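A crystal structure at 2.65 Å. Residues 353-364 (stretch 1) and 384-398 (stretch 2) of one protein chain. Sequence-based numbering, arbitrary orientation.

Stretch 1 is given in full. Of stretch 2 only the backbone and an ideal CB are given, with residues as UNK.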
ATOM      1  N   HIS A 353     -15.213 -13.005   8.052  1.00 42.87           N
ATOM      2  CA  HIS A 353     -16.132 -12.822   6.934  1.00 41.75           C
ATOM      3  C   HIS A 353     -17.598 -12.901   7.341  1.00 40.39           C
ATOM      4  O   HIS A 353     -18.407 -12.074   6.905  1.00 45.42           O
ATOM      5  CB  HIS A 353     -15.868 -13.829   5.837  1.00 43.56           C
ATOM      6  CG  HIS A 353     -14.540 -13.668   5.187  1.00 41.05           C
ATOM      7  ND1 HIS A 353     -13.964 -14.658   4.419  1.00 45.79           N
ATOM      8  CD2 HIS A 353     -13.652 -12.652   5.226  1.00 41.53           C
ATOM      9  CE1 HIS A 353     -12.800 -14.228   3.961  1.00 43.00           C
ATOM     10  NE2 HIS A 353     -12.580 -13.022   4.455  1.00 43.16           N
ATOM     11  N   THR A 354     -17.935 -13.871   8.176  1.00 38.21           N
ATOM     12  CA  THR A 354     -19.287 -13.982   8.677  1.00 37.42           C
ATOM     13  C   THR A 354     -19.737 -12.693   9.337  1.00 39.50           C
ATOM     14  O   THR A 354     -20.804 -12.145   9.043  1.00 39.61           O
ATOM     15  CB  THR A 354     -19.398 -15.135   9.684  1.00 38.54           C
ATOM     16  OG1 THR A 354     -19.117 -16.381   9.035  1.00 36.78           O
ATOM     17  CG2 THR A 354     -20.814 -15.202  10.298  1.00 41.82           C
ATOM     18  N   ALA A 355     -18.942 -12.220  10.283  1.00 46.17           N
ATOM     19  CA  ALA A 355     -19.316 -11.022  11.050  1.00 43.22           C
ATOM     20  C   ALA A 355     -19.412  -9.812  10.130  1.00 40.82           C
ATOM     21  O   ALA A 355     -20.263  -8.952  10.274  1.00 43.11           O
ATOM     22  CB  ALA A 355     -18.313 -10.772  12.137  1.00 40.58           C
ATOM     23  N   THR A 356     -18.529  -9.759   9.164  1.00 44.65           N
ATOM     24  CA  THR A 356     -18.533  -8.626   8.227  1.00 45.32           C
ATOM     25  C   THR A 356     -19.797  -8.718   7.365  1.00 47.76           C
ATOM     26  O   THR A 356     -20.509  -7.737   7.204  1.00 52.73           O
ATOM     27  CB  THR A 356     -17.269  -8.614   7.389  1.00 40.75           C
ATOM     28  OG1 THR A 356     -16.135  -8.633   8.271  1.00 36.57           O
ATOM     29  CG2 THR A 356     -17.239  -7.409   6.523  1.00 47.05           C
ATOM     30  N   ALA A 357     -20.114  -9.926   6.911  1.00 44.21           N
ATOM     31  CA  ALA A 357     -21.317 -10.163   6.117  1.00 40.85           C
ATOM     32  C   ALA A 357     -22.611  -9.813   6.877  1.00 42.36           C
ATOM     33  O   ALA A 357     -23.515  -9.221   6.301  1.00 44.36           O
ATOM     34  CB  ALA A 357     -21.364 -11.601   5.635  1.00 37.06           C
ATOM     35  N   ILE A 358     -22.695 -10.170   8.158  1.00 39.14           N
ATOM     36  CA  ILE A 358     -23.860  -9.817   8.959  1.00 39.18           C
ATOM     37  C   ILE A 358     -24.079  -8.310   8.969  1.00 44.92           C
ATOM     38  O   ILE A 358     -25.168  -7.834   8.672  1.00 46.73           O
ATOM     39  CB  ILE A 358     -23.700 -10.324  10.399  1.00 42.78           C
ATOM     40  CG1 ILE A 358     -23.929 -11.836  10.420  1.00 41.57           C
ATOM     41  CG2 ILE A 358     -24.687  -9.631  11.321  1.00 42.85           C
ATOM     42  CD1 ILE A 358     -23.545 -12.449  11.723  1.00 45.70           C
ATOM     43  N   TRP A 359     -23.002  -7.559   9.220  1.00 45.48           N
ATOM     44  CA  TRP A 359     -23.038  -6.124   9.087  1.00 42.28           C
ATOM     45  C   TRP A 359     -23.519  -5.719   7.701  1.00 36.85           C
ATOM     46  O   TRP A 359     -24.355  -4.833   7.558  1.00 42.19           O
ATOM     47  CB  TRP A 359     -21.641  -5.520   9.340  1.00 45.29           C
ATOM     48  CG  TRP A 359     -21.542  -4.038   9.042  1.00 44.05           C
ATOM     49  CD1 TRP A 359     -22.041  -3.020   9.798  1.00 44.25           C
ATOM     50  CD2 TRP A 359     -20.933  -3.430   7.911  1.00 44.12           C
ATOM     51  NE1 TRP A 359     -21.761  -1.803   9.210  1.00 44.51           N
ATOM     52  CE2 TRP A 359     -21.074  -2.028   8.056  1.00 44.88           C
ATOM     53  CE3 TRP A 359     -20.264  -3.919   6.801  1.00 46.79           C
ATOM     54  CZ2 TRP A 359     -20.588  -1.124   7.117  1.00 45.19           C
ATOM     55  CZ3 TRP A 359     -19.766  -3.004   5.847  1.00 47.80           C
ATOM     56  CH2 TRP A 359     -19.936  -1.632   6.017  1.00 43.64           C
ATOM     57  N   ALA A 360     -22.936  -6.332   6.688  1.00 35.81           N
ATOM     58  CA  ALA A 360     -23.183  -5.950   5.300  1.00 36.79           C
ATOM     59  C   ALA A 360     -24.681  -6.071   4.957  1.00 38.37           C
ATOM     60  O   ALA A 360     -25.236  -5.218   4.225  1.00 34.09           O
ATOM     61  CB  ALA A 360     -22.320  -6.767   4.348  1.00 36.71           C
ATOM     62  N   LEU A 361     -25.351  -7.090   5.494  1.00 40.44           N
ATOM     63  CA  LEU A 361     -26.798  -7.193   5.263  1.00 43.48           C
ATOM     64  C   LEU A 361     -27.562  -6.018   5.868  1.00 50.31           C
ATOM     65  O   LEU A 361     -28.546  -5.560   5.290  1.00 53.35           O
ATOM     66  CB  LEU A 361     -27.344  -8.502   5.770  1.00 42.41           C
ATOM     67  CG  LEU A 361     -26.908  -9.733   4.981  1.00 42.03           C
ATOM     68  CD1 LEU A 361     -27.345 -10.972   5.724  1.00 41.73           C
ATOM     69  CD2 LEU A 361     -27.468  -9.759   3.578  1.00 44.90           C
ATOM     70  N   GLY A 362     -27.092  -5.506   7.000  1.00 48.48           N
ATOM     71  CA  GLY A 362     -27.737  -4.361   7.615  1.00 54.37           C
ATOM     72  C   GLY A 362     -27.583  -3.086   6.808  1.00 55.28           C
ATOM     73  O   GLY A 362     -28.310  -2.115   6.996  1.00 64.68           O
ATOM     74  N   GLU A 363     -26.623  -3.089   5.911  1.00 50.56           N
ATOM     75  CA  GLU A 363     -26.366  -1.947   5.071  1.00 52.49           C
ATOM     76  C   GLU A 363     -27.174  -2.052   3.767  1.00 53.03           C
ATOM     77  O   GLU A 363     -27.761  -1.070   3.302  1.00 54.63           O
ATOM     78  CB  GLU A 363     -24.848  -1.902   4.770  1.00 55.21           C
ATOM     79  CG  GLU A 363     -23.978  -0.951   5.607  1.00 62.16           C
ATOM     80  CD  GLU A 363     -24.664  -0.268   6.779  1.00 59.80           C
ATOM     81  OE1 GLU A 363     -25.009  -0.929   7.776  1.00 59.60           O
ATOM     82  OE2 GLU A 363     -24.835   0.962   6.691  1.00 64.49           O
ATOM     83  N   ILE A 364     -27.112  -3.235   3.149  1.00 50.07           N
ATOM     84  CA  ILE A 364     -27.689  -3.503   1.834  1.00 48.26           C
ATOM     85  C   ILE A 364     -29.215  -3.537   1.884  1.00 49.16           C
ATOM     86  O   ILE A 364     -29.866  -2.898   1.074  1.00 50.69           O
ATOM     87  CB  ILE A 364     -27.123  -4.834   1.260  1.00 45.47           C
ATOM     88  CG1 ILE A 364     -25.668  -4.629   0.830  1.00 44.95           C
ATOM     89  CG2 ILE A 364     -27.930  -5.323   0.074  1.00 48.43           C
ATOM     90  CD1 ILE A 364     -24.838  -5.893   0.735  1.00 42.30           C
ATOM     91  N   UNK A 384     -17.741 -13.951  19.223  1.00 59.19           N
ATOM     92  CA  UNK A 384     -17.972 -12.634  19.780  1.00 59.57           C
ATOM     93  C   UNK A 384     -18.078 -11.501  18.758  1.00 51.57           C
ATOM     94  O   UNK A 384     -18.869 -10.603  18.913  1.00 51.21           O
ATOM     95  CB  UNK A 384     -16.845 -12.312  20.763  1.00 59.57           C
ATOM     96  N   UNK A 385     -17.289 -11.537  17.710  1.00 51.36           N
ATOM     97  CA  UNK A 385     -17.389 -10.507  16.700  1.00 49.98           C
ATOM     98  C   UNK A 385     -18.664 -10.569  15.884  1.00 46.85           C
ATOM     99  O   UNK A 385     -19.302  -9.543  15.668  1.00 48.88           O
ATOM    100  CB  UNK A 385     -16.183 -10.595  15.762  1.00 49.98           C
ATOM    101  N   UNK A 386     -19.030 -11.765  15.442  1.00 42.95           N
ATOM    102  CA  UNK A 386     -20.335 -11.967  14.832  1.00 43.34           C
ATOM    103  C   UNK A 386     -21.494 -11.545  15.748  1.00 48.04           C
ATOM    104  O   UNK A 386     -22.420 -10.852  15.307  1.00 43.80           O
ATOM    105  CB  UNK A 386     -20.494 -13.438  14.442  1.00 43.34           C
ATOM    106  N   UNK A 387     -21.410 -11.924  17.028  1.00 47.96           N
ATOM    107  CA  UNK A 387     -22.400 -11.552  18.042  1.00 48.88           C
ATOM    108  C   UNK A 387     -22.543 -10.044  18.118  1.00 47.48           C
ATOM    109  O   UNK A 387     -23.637  -9.502  18.013  1.00 49.13           O
ATOM    110  CB  UNK A 387     -22.012 -12.113  19.411  1.00 48.88           C
ATOM    111  N   UNK A 388     -21.411  -9.363  18.201  1.00 45.71           N
ATOM    112  CA  UNK A 388     -21.407  -7.922  18.270  1.00 41.71           C
ATOM    113  C   UNK A 388     -22.078  -7.270  17.065  1.00 42.89           C
ATOM    114  O   UNK A 388     -22.908  -6.366  17.222  1.00 54.88           O
ATOM    115  CB  UNK A 388     -19.968  -7.419  18.399  1.00 41.71           C
ATOM    116  N   UNK A 389     -21.721  -7.709  15.866  1.00 43.25           N
ATOM    117  CA  UNK A 389     -22.287  -7.123  14.637  1.00 46.54           C
ATOM    118  C   UNK A 389     -23.766  -7.436  14.543  1.00 45.01           C
ATOM    119  O   UNK A 389     -24.554  -6.605  14.116  1.00 49.89           O
ATOM    120  CB  UNK A 389     -21.561  -7.643  13.395  1.00 46.54           C
ATOM    121  N   UNK A 390     -24.125  -8.641  14.955  1.00 43.65           N
ATOM    122  CA  UNK A 390     -25.509  -9.078  14.958  1.00 49.44           C
ATOM    123  C   UNK A 390     -26.372  -8.215  15.868  1.00 48.89           C
ATOM    124  O   UNK A 390     -27.460  -7.799  15.470  1.00 51.68           O
ATOM    125  CB  UNK A 390     -25.596 -10.543  15.389  1.00 49.44           C
ATOM    126  N   UNK A 391     -25.912  -7.980  17.090  1.00 47.35           N
ATOM    127  CA  UNK A 391     -26.646  -7.107  18.017  1.00 52.11           C
ATOM    128  C   UNK A 391     -26.936  -5.745  17.396  1.00 51.15           C
ATOM    129  O   UNK A 391     -28.000  -5.195  17.578  1.00 48.92           O
ATOM    130  CB  UNK A 391     -25.855  -6.925  19.314  1.00 52.11           C
ATOM    131  N   UNK A 392     -25.967  -5.206  16.677  1.00 49.87           N
ATOM    132  CA  UNK A 392     -26.143  -3.901  16.054  1.00 55.88           C
ATOM    133  C   UNK A 392     -27.192  -3.913  14.958  1.00 56.95           C
ATOM    134  O   UNK A 392     -27.950  -2.954  14.830  1.00 74.52           O
ATOM    135  CB  UNK A 392     -24.811  -3.412  15.482  1.00 55.88           C
ATOM    136  N   UNK A 393     -27.210  -4.959  14.129  1.00 55.35           N
ATOM    137  CA  UNK A 393     -28.194  -5.026  13.037  1.00 55.34           C
ATOM    138  C   UNK A 393     -29.564  -5.196  13.655  1.00 57.26           C
ATOM    139  O   UNK A 393     -30.477  -4.457  13.364  1.00 60.96           O
ATOM    140  CB  UNK A 393     -27.888  -6.167  12.065  1.00 55.34           C
ATOM    141  N   UNK A 394     -29.684  -6.166  14.546  1.00 56.22           N
ATOM    142  CA  UNK A 394     -30.884  -6.318  15.305  1.00 51.04           C
ATOM    143  C   UNK A 394     -31.383  -4.967  15.839  1.00 55.87           C
ATOM    144  O   UNK A 394     -32.516  -4.570  15.582  1.00 66.13           O
ATOM    145  CB  UNK A 394     -30.648  -7.302  16.453  1.00 51.04           C
ATOM    146  N   UNK A 395     -30.541  -4.238  16.552  1.00 56.33           N
ATOM    147  CA  UNK A 395     -30.959  -2.953  17.115  1.00 58.83           C
ATOM    148  C   UNK A 395     -31.411  -1.980  16.041  1.00 60.87           C
ATOM    149  O   UNK A 395     -32.391  -1.258  16.215  1.00 70.81           O
ATOM    150  CB  UNK A 395     -29.817  -2.333  17.922  1.00 58.83           C
ATOM    151  N   UNK A 396     -30.673  -1.934  14.945  1.00 60.29           N
ATOM    152  CA  UNK A 396     -31.021  -1.074  13.819  1.00 59.54           C
ATOM    153  C   UNK A 396     -32.383  -1.469  13.206  1.00 61.97           C
ATOM    154  O   UNK A 396     -33.082  -0.641  12.666  1.00 64.20           O
ATOM    155  CB  UNK A 396     -29.923  -1.141  12.755  1.00 59.54           C
ATOM    156  N   UNK A 397     -32.723  -2.753  13.261  1.00 66.19           N
ATOM    157  CA  UNK A 397     -33.951  -3.251  12.662  1.00 63.10           C
ATOM    158  C   UNK A 397     -35.024  -3.456  13.707  1.00 68.39           C
ATOM    159  O   UNK A 397     -36.027  -4.112  13.453  1.00 66.79           O
ATOM    160  CB  UNK A 397     -33.691  -4.560  11.913  1.00 63.10           C
ATOM    161  N   UNK A 398     -34.806  -2.905  14.898  1.00 75.08           N
ATOM    162  CA  UNK A 398     -35.850  -2.839  15.907  1.00 71.35           C
ATOM    163  C   UNK A 398     -36.335  -4.233  16.271  1.00 76.23           C
ATOM    164  O   UNK A 398     -37.501  -4.441  16.584  1.00 76.06           O
ATOM    165  CB  UNK A 398     -37.018  -1.982  15.415  1.00 71.35           C
TER

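The two helices run almost parallel, 5° between their directions and 8.3 Å between axes at closest approach. Position 384 has nothing of stretch 1 within 5.5 Å of its ideal CB and would accept most helix formers; it is Glu-384.

At 385 the CB points sideways, 4.2 Å from Ala-355 CB, leaving room for a side chain that turns outward. His-385 does so, its end leading away. At 386 the backbones close in: CA of 386 lies 4.0 Å from Ala-355 CA, and its ideal CB is 4.1 Å from Ala-355 CB. Alanine, serine or glycine would suit. Ser-386 places OG 3.5 Å from Ala-355 CB and 3.6 Å from Thr-354 CG2, both packing contacts.

At 387 and 388 stretch 1 sets no preference, and most helix-compatible side chains would do; they are Gln-387 and Ala-388.

At 389 the CB points toward stretch 1, 3.6 Å from Ala-355 O. A flexible chain, aliphatic or polar, could lie along this surface. Glu-389 does, with chi1 and chi2 both m: CG is 3.4 Å from Ala-355 O, and OE2 is 3.6 Å from Trp-359 CB. Its carboxylate oxygens are hydrogen-bonded elsewhere in the structure.

At 390 the CB points sideways, and stretch 1 offers only a methyl near it, Ile-358 CG2 at 4.3 Å from CB; aliphatic or aromatic side chains would suit, and long ones could turn away. Trp-390 (chi1 t) packs its CB on Ile-358 while its end leads away.

At 391 the CB points away; at 392 it points toward stretch 1, but neither ideal CB has an atom of stretch 1 within 5.5 Å. Most helix-compatible side chains would do: Glu-391 and Leu-392.

At 393 the CB points toward stretch 1, 4.7 Å from Ile-358 O and 4.8 Å from Gly-362 CA. Valine, alanine or isoleucine are plausible. Val-393 puts CG2 4.1 Å from Gly-362 CA and, with 386, 389 and 390, forms the hole that receives Ile-358.

Positions 394 and 395, out of reach, are equally free: Cys-394 and Ala-395.

The CB of 396 points toward stretch 1, with Gly-362 O and the Glu-363 carboxylate beyond: lysine or arginine is favoured. Lys-396, all chi angles t, hydrogen-bonds from NZ to Gly-362 O (3.0 Å) and makes a salt bridge, with a weak hydrogen bond, from NZ to Glu-363 OE1 (3.2 Å).

At 397 phi/psi (-101/14) leaves the helix; a side chain must be long or large to reach stretch 1, though a smaller one would leave the backbone undisturbed. Trp-397 brings CZ2 within 3.8 Å of Gly-362 CA, and Leu-361 O meets its ring edge, 3.6 Å from CZ2. Position 398, loop and out of reach, could hold almost anything; it is Gln-398.

Stretch 2 (384-398) EHSQAEWELVCAKWQ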
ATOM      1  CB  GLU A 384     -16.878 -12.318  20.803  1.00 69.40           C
ATOM      2  CG  GLU A 384     -17.100 -11.005  21.539  1.00 80.32           C
ATOM      3  CD  GLU A 384     -16.297 -10.863  22.840  1.00 88.80           C
ATOM      4  OE1 GLU A 384     -16.249 -11.856  23.635  1.00 83.86           O
ATOM      5  OE2 GLU A 384     -15.770  -9.726  23.077  1.00 83.36           O
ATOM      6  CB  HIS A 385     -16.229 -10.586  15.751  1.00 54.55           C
ATOM      7  CG  HIS A 385     -14.914 -10.470  16.426  1.00 54.90           C
ATOM      8  ND1 HIS A 385     -14.324  -9.254  16.703  1.00 63.86           N
ATOM      9  CD2 HIS A 385     -14.070 -11.422  16.887  1.00 57.99           C
ATOM     10  CE1 HIS A 385     -13.160  -9.465  17.293  1.00 67.03           C
ATOM     11  NE2 HIS A 385     -12.979 -10.773  17.407  1.00 59.75           N
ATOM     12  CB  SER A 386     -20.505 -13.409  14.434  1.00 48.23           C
ATOM     13  OG  SER A 386     -19.594 -13.740  13.393  1.00 58.08           O
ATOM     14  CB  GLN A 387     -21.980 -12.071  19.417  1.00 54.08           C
ATOM     15  CG  GLN A 387     -22.990 -11.847  20.529  1.00 63.05           C
ATOM     16  CD  GLN A 387     -24.139 -12.838  20.474  1.00 78.50           C
ATOM     17  OE1 GLN A 387     -23.964 -13.999  20.073  1.00 98.83           O
ATOM     18  NE2 GLN A 387     -25.324 -12.394  20.881  1.00 83.45           N
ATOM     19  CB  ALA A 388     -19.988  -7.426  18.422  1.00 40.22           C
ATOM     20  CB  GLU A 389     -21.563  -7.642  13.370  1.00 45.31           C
ATOM     21  CG  GLU A 389     -20.089  -7.282  13.268  1.00 41.78           C
ATOM     22  CD  GLU A 389     -19.827  -5.784  13.272  1.00 46.64           C
ATOM     23  OE1 GLU A 389     -18.807  -5.356  13.859  1.00 49.84           O
ATOM     24  OE2 GLU A 389     -20.644  -5.009  12.712  1.00 45.59           O
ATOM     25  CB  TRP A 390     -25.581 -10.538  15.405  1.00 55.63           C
ATOM     26  CG  TRP A 390     -26.949 -11.107  15.547  1.00 62.08           C
ATOM     27  CD1 TRP A 390     -27.814 -11.402  14.548  1.00 69.08           C
ATOM     28  CD2 TRP A 390     -27.590 -11.490  16.759  1.00 62.12           C
ATOM     29  NE1 TRP A 390     -28.961 -11.956  15.059  1.00 69.28           N
ATOM     30  CE2 TRP A 390     -28.848 -12.019  16.416  1.00 64.04           C
ATOM     31  CE3 TRP A 390     -27.222 -11.438  18.102  1.00 66.26           C
ATOM     32  CZ2 TRP A 390     -29.736 -12.482  17.356  1.00 68.54           C
ATOM     33  CZ3 TRP A 390     -28.113 -11.910  19.053  1.00 66.54           C
ATOM     34  CH2 TRP A 390     -29.347 -12.427  18.675  1.00 72.22           C
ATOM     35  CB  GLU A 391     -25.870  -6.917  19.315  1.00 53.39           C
ATOM     36  CG  GLU A 391     -25.923  -8.122  20.213  1.00 60.13           C
ATOM     37  CD  GLU A 391     -24.964  -8.026  21.394  1.00 69.66           C
ATOM     38  OE1 GLU A 391     -24.517  -6.896  21.710  1.00 70.91           O
ATOM     39  OE2 GLU A 391     -24.662  -9.094  22.001  1.00 65.77           O
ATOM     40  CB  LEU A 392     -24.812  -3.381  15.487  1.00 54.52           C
ATOM     41  CG  LEU A 392     -23.886  -2.743  16.530  1.00 57.04           C
ATOM     42  CD1 LEU A 392     -22.436  -2.711  16.060  1.00 60.29           C
ATOM     43  CD2 LEU A 392     -24.351  -1.337  16.869  1.00 57.62           C
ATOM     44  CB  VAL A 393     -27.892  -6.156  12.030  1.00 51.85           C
ATOM     45  CG1 VAL A 393     -29.057  -6.342  11.100  1.00 53.56           C
ATOM     46  CG2 VAL A 393     -26.636  -5.835  11.223  1.00 53.65           C
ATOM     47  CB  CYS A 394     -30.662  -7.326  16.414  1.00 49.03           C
ATOM     48  SG  CYS A 394     -30.611  -9.028  15.794  1.00 52.40           S
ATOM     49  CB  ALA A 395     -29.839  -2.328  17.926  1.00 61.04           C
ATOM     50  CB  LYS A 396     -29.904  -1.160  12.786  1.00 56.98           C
ATOM     51  CG  LYS A 396     -30.171  -0.480  11.462  1.00 63.15           C
ATOM     52  CD  LYS A 396     -28.940  -0.613  10.585  1.00 68.87           C
ATOM     53  CE  LYS A 396     -29.102   0.154   9.288  1.00 78.97           C
ATOM     54  NZ  LYS A 396     -27.764   0.361   8.680  1.00 89.16           N
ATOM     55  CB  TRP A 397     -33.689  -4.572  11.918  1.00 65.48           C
ATOM     56  CG  TRP A 397     -32.909  -4.439  10.632  1.00 53.88           C
ATOM     57  CD1 TRP A 397     -32.488  -3.304  10.051  1.00 53.30           C
ATOM     58  CD2 TRP A 397     -32.520  -5.509   9.763  1.00 52.05           C
ATOM     59  NE1 TRP A 397     -31.843  -3.584   8.862  1.00 59.60           N
ATOM     60  CE2 TRP A 397     -31.853  -4.937   8.665  1.00 54.54           C
ATOM     61  CE3 TRP A 397     -32.697  -6.890   9.795  1.00 50.16           C
ATOM     62  CZ2 TRP A 397     -31.314  -5.700   7.632  1.00 50.59           C
ATOM     63  CZ3 TRP A 397     -32.181  -7.650   8.763  1.00 52.88           C
ATOM     64  CH2 TRP A 397     -31.492  -7.051   7.696  1.00 56.21           C
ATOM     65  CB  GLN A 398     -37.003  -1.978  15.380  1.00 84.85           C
ATOM     66  CG  GLN A 398     -37.640  -1.059  16.411  1.00 94.90           C
ATOM     67  CD  GLN A 398     -37.034   0.336  16.398  1.00 95.58           C
ATOM     68  OE1 GLN A 398     -37.116   1.044  15.393  1.00100.36           O
ATOM     69  NE2 GLN A 398     -36.445   0.743  17.516  1.00 88.63           N
TER
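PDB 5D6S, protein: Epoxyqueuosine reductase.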